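Local coordinates for protein transcriptional regulator, MerR family (Bacillus thuringiensis serovar konkukian, PDB 3GPV) that probably binds DNA as a dimeric transcription factor of the MerR family, at residues 39-44 with 78-83. Sequence-based numbering, arbitrary orientation.
Sequences QGLFPF and KIKQFI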
ATOM      1  N   GLN B  39       7.512 -17.586   5.684  1.00 58.23           N
ATOM      2  CA  GLN B  39       6.927 -16.821   6.779  1.00 57.44           C
ATOM      3  C   GLN B  39       5.983 -17.712   7.586  1.00 56.05           C
ATOM      4  O   GLN B  39       5.367 -17.269   8.554  1.00 56.06           O
ATOM      5  CB  GLN B  39       6.174 -15.608   6.237  1.00 58.50           C
ATOM      6  CG  GLN B  39       7.067 -14.575   5.566  1.00 60.85           C
ATOM      7  CD  GLN B  39       8.070 -13.949   6.521  1.00 62.21           C
ATOM      8  OE1 GLN B  39       7.695 -13.297   7.499  1.00 62.75           O
ATOM      9  NE2 GLN B  39       9.355 -14.143   6.239  1.00 63.67           N
ATOM     10  N   GLY B  40       5.884 -18.971   7.170  1.00 54.42           N
ATOM     11  CA  GLY B  40       5.044 -19.936   7.853  1.00 53.62           C
ATOM     12  C   GLY B  40       3.562 -19.633   7.810  1.00 52.24           C
ATOM     13  O   GLY B  40       2.885 -19.707   8.834  1.00 52.82           O
ATOM     14  N   LEU B  41       3.052 -19.310   6.626  1.00 51.03           N
ATOM     15  CA  LEU B  41       1.639 -18.983   6.474  1.00 49.18           C
ATOM     16  C   LEU B  41       0.812 -20.138   5.900  1.00 47.96           C
ATOM     17  O   LEU B  41      -0.415 -20.053   5.818  1.00 44.23           O
ATOM     18  CB  LEU B  41       1.484 -17.734   5.591  1.00 50.62           C
ATOM     19  CG  LEU B  41       2.147 -16.433   6.080  1.00 51.45           C
ATOM     20  CD1 LEU B  41       1.779 -15.274   5.161  1.00 51.73           C
ATOM     21  CD2 LEU B  41       1.705 -16.131   7.501  1.00 51.72           C
ATOM     22  N   PHE B  42       1.478 -21.221   5.516  1.00 47.81           N
ATOM     23  CA  PHE B  42       0.779 -22.370   4.953  1.00 48.74           C
ATOM     24  C   PHE B  42       0.956 -23.643   5.780  1.00 48.91           C
ATOM     25  O   PHE B  42       1.393 -24.665   5.256  1.00 47.78           O
ATOM     26  CB  PHE B  42       1.267 -22.658   3.528  1.00 49.96           C
ATOM     27  CG  PHE B  42       1.253 -21.467   2.615  1.00 50.70           C
ATOM     28  CD1 PHE B  42       0.155 -20.613   2.569  1.00 51.80           C
ATOM     29  CD2 PHE B  42       2.325 -21.230   1.756  1.00 50.84           C
ATOM     30  CE1 PHE B  42       0.122 -19.543   1.678  1.00 51.69           C
ATOM     31  CE2 PHE B  42       2.306 -20.166   0.861  1.00 50.76           C
ATOM     32  CZ  PHE B  42       1.201 -19.320   0.821  1.00 50.99           C
ATOM     33  N   PRO B  43       0.619 -23.604   7.078  1.00 49.83           N
ATOM     34  CA  PRO B  43       0.777 -24.809   7.897  1.00 51.18           C
ATOM     35  C   PRO B  43      -0.236 -25.875   7.503  1.00 51.71           C
ATOM     36  O   PRO B  43      -0.115 -27.036   7.881  1.00 52.89           O
ATOM     37  CB  PRO B  43       0.535 -24.301   9.322  1.00 50.99           C
ATOM     38  CG  PRO B  43       0.846 -22.829   9.237  1.00 51.84           C
ATOM     39  CD  PRO B  43       0.244 -22.454   7.915  1.00 50.98           C
ATOM     40  N   PHE B  44      -1.229 -25.460   6.725  1.00 51.77           N
ATOM     41  CA  PHE B  44      -2.312 -26.332   6.282  1.00 51.97           C
ATOM     42  C   PHE B  44      -2.081 -27.047   4.957  1.00 52.84           C
ATOM     43  O   PHE B  44      -2.985 -27.690   4.432  1.00 52.17           O
ATOM     44  CB  PHE B  44      -3.579 -25.499   6.179  1.00 50.61           C
ATOM     45  CG  PHE B  44      -3.373 -24.196   5.468  1.00 47.99           C
ATOM     46  CD1 PHE B  44      -3.262 -24.151   4.087  1.00 46.70           C
ATOM     47  CD2 PHE B  44      -3.248 -23.014   6.189  1.00 48.16           C
ATOM     48  CE1 PHE B  44      -3.027 -22.947   3.432  1.00 47.10           C
ATOM     49  CE2 PHE B  44      -3.013 -21.807   5.544  1.00 46.79           C
ATOM     50  CZ  PHE B  44      -2.903 -21.771   4.166  1.00 47.11           C
ATOM     51  N   LYS B  78       0.794 -10.595  12.176  1.00 56.94           N
ATOM     52  CA  LYS B  78      -0.606 -10.712  12.558  1.00 55.10           C
ATOM     53  C   LYS B  78      -1.317 -11.690  11.635  1.00 52.46           C
ATOM     54  O   LYS B  78      -2.218 -12.411  12.054  1.00 51.51           O
ATOM     55  CB  LYS B  78      -1.285  -9.343  12.509  1.00 56.57           C
ATOM     56  CG  LYS B  78      -0.738  -8.362  13.536  1.00 58.94           C
ATOM     57  CD  LYS B  78      -1.360  -6.983  13.388  1.00 60.77           C
ATOM     58  CE  LYS B  78      -0.756  -5.998  14.376  1.00 61.31           C
ATOM     59  NZ  LYS B  78      -1.314  -4.632  14.207  1.00 61.77           N
ATOM     60  N   ILE B  79      -0.910 -11.726  10.373  1.00 50.38           N
ATOM     61  CA  ILE B  79      -1.528 -12.647   9.434  1.00 48.76           C
ATOM     62  C   ILE B  79      -1.198 -14.069   9.874  1.00 48.99           C
ATOM     63  O   ILE B  79      -2.043 -14.959   9.806  1.00 46.72           O
ATOM     64  CB  ILE B  79      -1.004 -12.422   8.007  1.00 47.91           C
ATOM     65  CG1 ILE B  79      -1.361 -11.010   7.545  1.00 47.43           C
ATOM     66  CG2 ILE B  79      -1.612 -13.434   7.069  1.00 45.95           C
ATOM     67  CD1 ILE B  79      -0.656 -10.572   6.281  1.00 49.60           C
ATOM     68  N   LYS B  80       0.034 -14.275  10.331  1.00 49.85           N
ATOM     69  CA  LYS B  80       0.454 -15.596  10.780  1.00 52.45           C
ATOM     70  C   LYS B  80      -0.327 -15.954  12.034  1.00 52.16           C
ATOM     71  O   LYS B  80      -0.718 -17.102  12.229  1.00 52.05           O
ATOM     72  CB  LYS B  80       1.959 -15.621  11.067  1.00 54.79           C
ATOM     73  CG  LYS B  80       2.474 -16.985  11.499  1.00 59.43           C
ATOM     74  CD  LYS B  80       3.995 -17.046  11.514  1.00 63.54           C
ATOM     75  CE  LYS B  80       4.603 -16.025  12.478  1.00 66.44           C
ATOM     76  NZ  LYS B  80       6.104 -16.062  12.474  1.00 68.50           N
ATOM     77  N   GLN B  81      -0.562 -14.950  12.871  1.00 52.28           N
ATOM     78  CA  GLN B  81      -1.304 -15.133  14.108  1.00 51.83           C
ATOM     79  C   GLN B  81      -2.726 -15.549  13.765  1.00 50.10           C
ATOM     80  O   GLN B  81      -3.346 -16.349  14.474  1.00 48.73           O
ATOM     81  CB  GLN B  81      -1.312 -13.830  14.898  1.00 54.63           C
ATOM     82  CG  GLN B  81      -1.903 -13.938  16.278  1.00 59.63           C
ATOM     83  CD  GLN B  81      -1.531 -12.753  17.145  1.00 62.97           C
ATOM     84  OE1 GLN B  81      -1.852 -11.608  16.825  1.00 65.14           O
ATOM     85  NE2 GLN B  81      -0.842 -13.021  18.247  1.00 64.24           N
ATOM     86  N   PHE B  82      -3.235 -15.004  12.665  1.00 47.22           N
ATOM     87  CA  PHE B  82      -4.582 -15.319  12.203  1.00 45.17           C
ATOM     88  C   PHE B  82      -4.634 -16.780  11.762  1.00 43.98           C
ATOM     89  O   PHE B  82      -5.590 -17.500  12.040  1.00 42.42           O
ATOM     90  CB  PHE B  82      -4.960 -14.422  11.023  1.00 42.94           C
ATOM     91  CG  PHE B  82      -6.182 -14.880  10.285  1.00 41.75           C
ATOM     92  CD1 PHE B  82      -7.445 -14.728  10.842  1.00 41.18           C
ATOM     93  CD2 PHE B  82      -6.070 -15.498   9.046  1.00 40.49           C
ATOM     94  CE1 PHE B  82      -8.585 -15.187  10.180  1.00 41.18           C
ATOM     95  CE2 PHE B  82      -7.200 -15.959   8.377  1.00 41.61           C
ATOM     96  CZ  PHE B  82      -8.462 -15.803   8.947  1.00 40.66           C
ATOM     97  N   ILE B  83      -3.590 -17.200  11.060  1.00 44.02           N
ATOM     98  CA  ILE B  83      -3.485 -18.558  10.559  1.00 45.17           C
ATOM     99  C   ILE B  83      -3.346 -19.552  11.700  1.00 45.41           C
ATOM    100  O   ILE B  83      -4.019 -20.582  11.719  1.00 44.75           O
ATOM    101  CB  ILE B  83      -2.274 -18.681   9.636  1.00 45.93           C
ATOM    102  CG1 ILE B  83      -2.469 -17.768   8.429  1.00 46.26           C
ATOM    103  CG2 ILE B  83      -2.082 -20.120   9.202  1.00 45.59           C
ATOM    104  CD1 ILE B  83      -1.196 -17.577   7.612  1.00 50.09           C
TER
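L41 comes closest to residues 78-83 of helix 76-88 at K80, CA to CA 5.6 Å, where the chain of 39-44 passes one flank of the helix after leaving helix 30-38 through a Schellman motif at G40, and no hydrogen bond joins the two segments. I83 and L41 bury the most surface; the CB of I83 is directed at the loop and its two branches meet different residues. CD1 nestles against L41, 3.2 Å from CD2 and equally near the carbonyl O of that residue; the carbon pair is tighter than usual van der Waals contact, and the two side chains cross at about a right angle. CG2, anti to the backbone N, takes the other end of the loop: it lies 3.5 Å from P43 CD and meets the F44 ring at its edge near CE2, close to the ring plane. One face of that ring is covered near its rim by F42 CA. L41 CG sits anti to its own carbonyl carbon (chi1 -60°). Its CD2 lies against the helix, 3.6 Å from K80 CA and as close to K80 CB, and touches I79 CG2 more loosely. K80 lays its aliphatic chain beside the turn: CD is 3.3 Å from Q39 O, and the bend at chi3 (60°) turns CE away from an extended course. Q39 O and L41 O are both buried here without a polar partner in the model, met instead by carbon. I66 of helix 57-70 backs L41, I79 and I83 alike, while F44 stacks on Y62 of the same helix. The contact thus packs the loop between helix 30-38 and strand 46-47, the first strand of the wing, against helix 76-88, which precedes the long helix 93-128, in the MerR-type winged-helix domain.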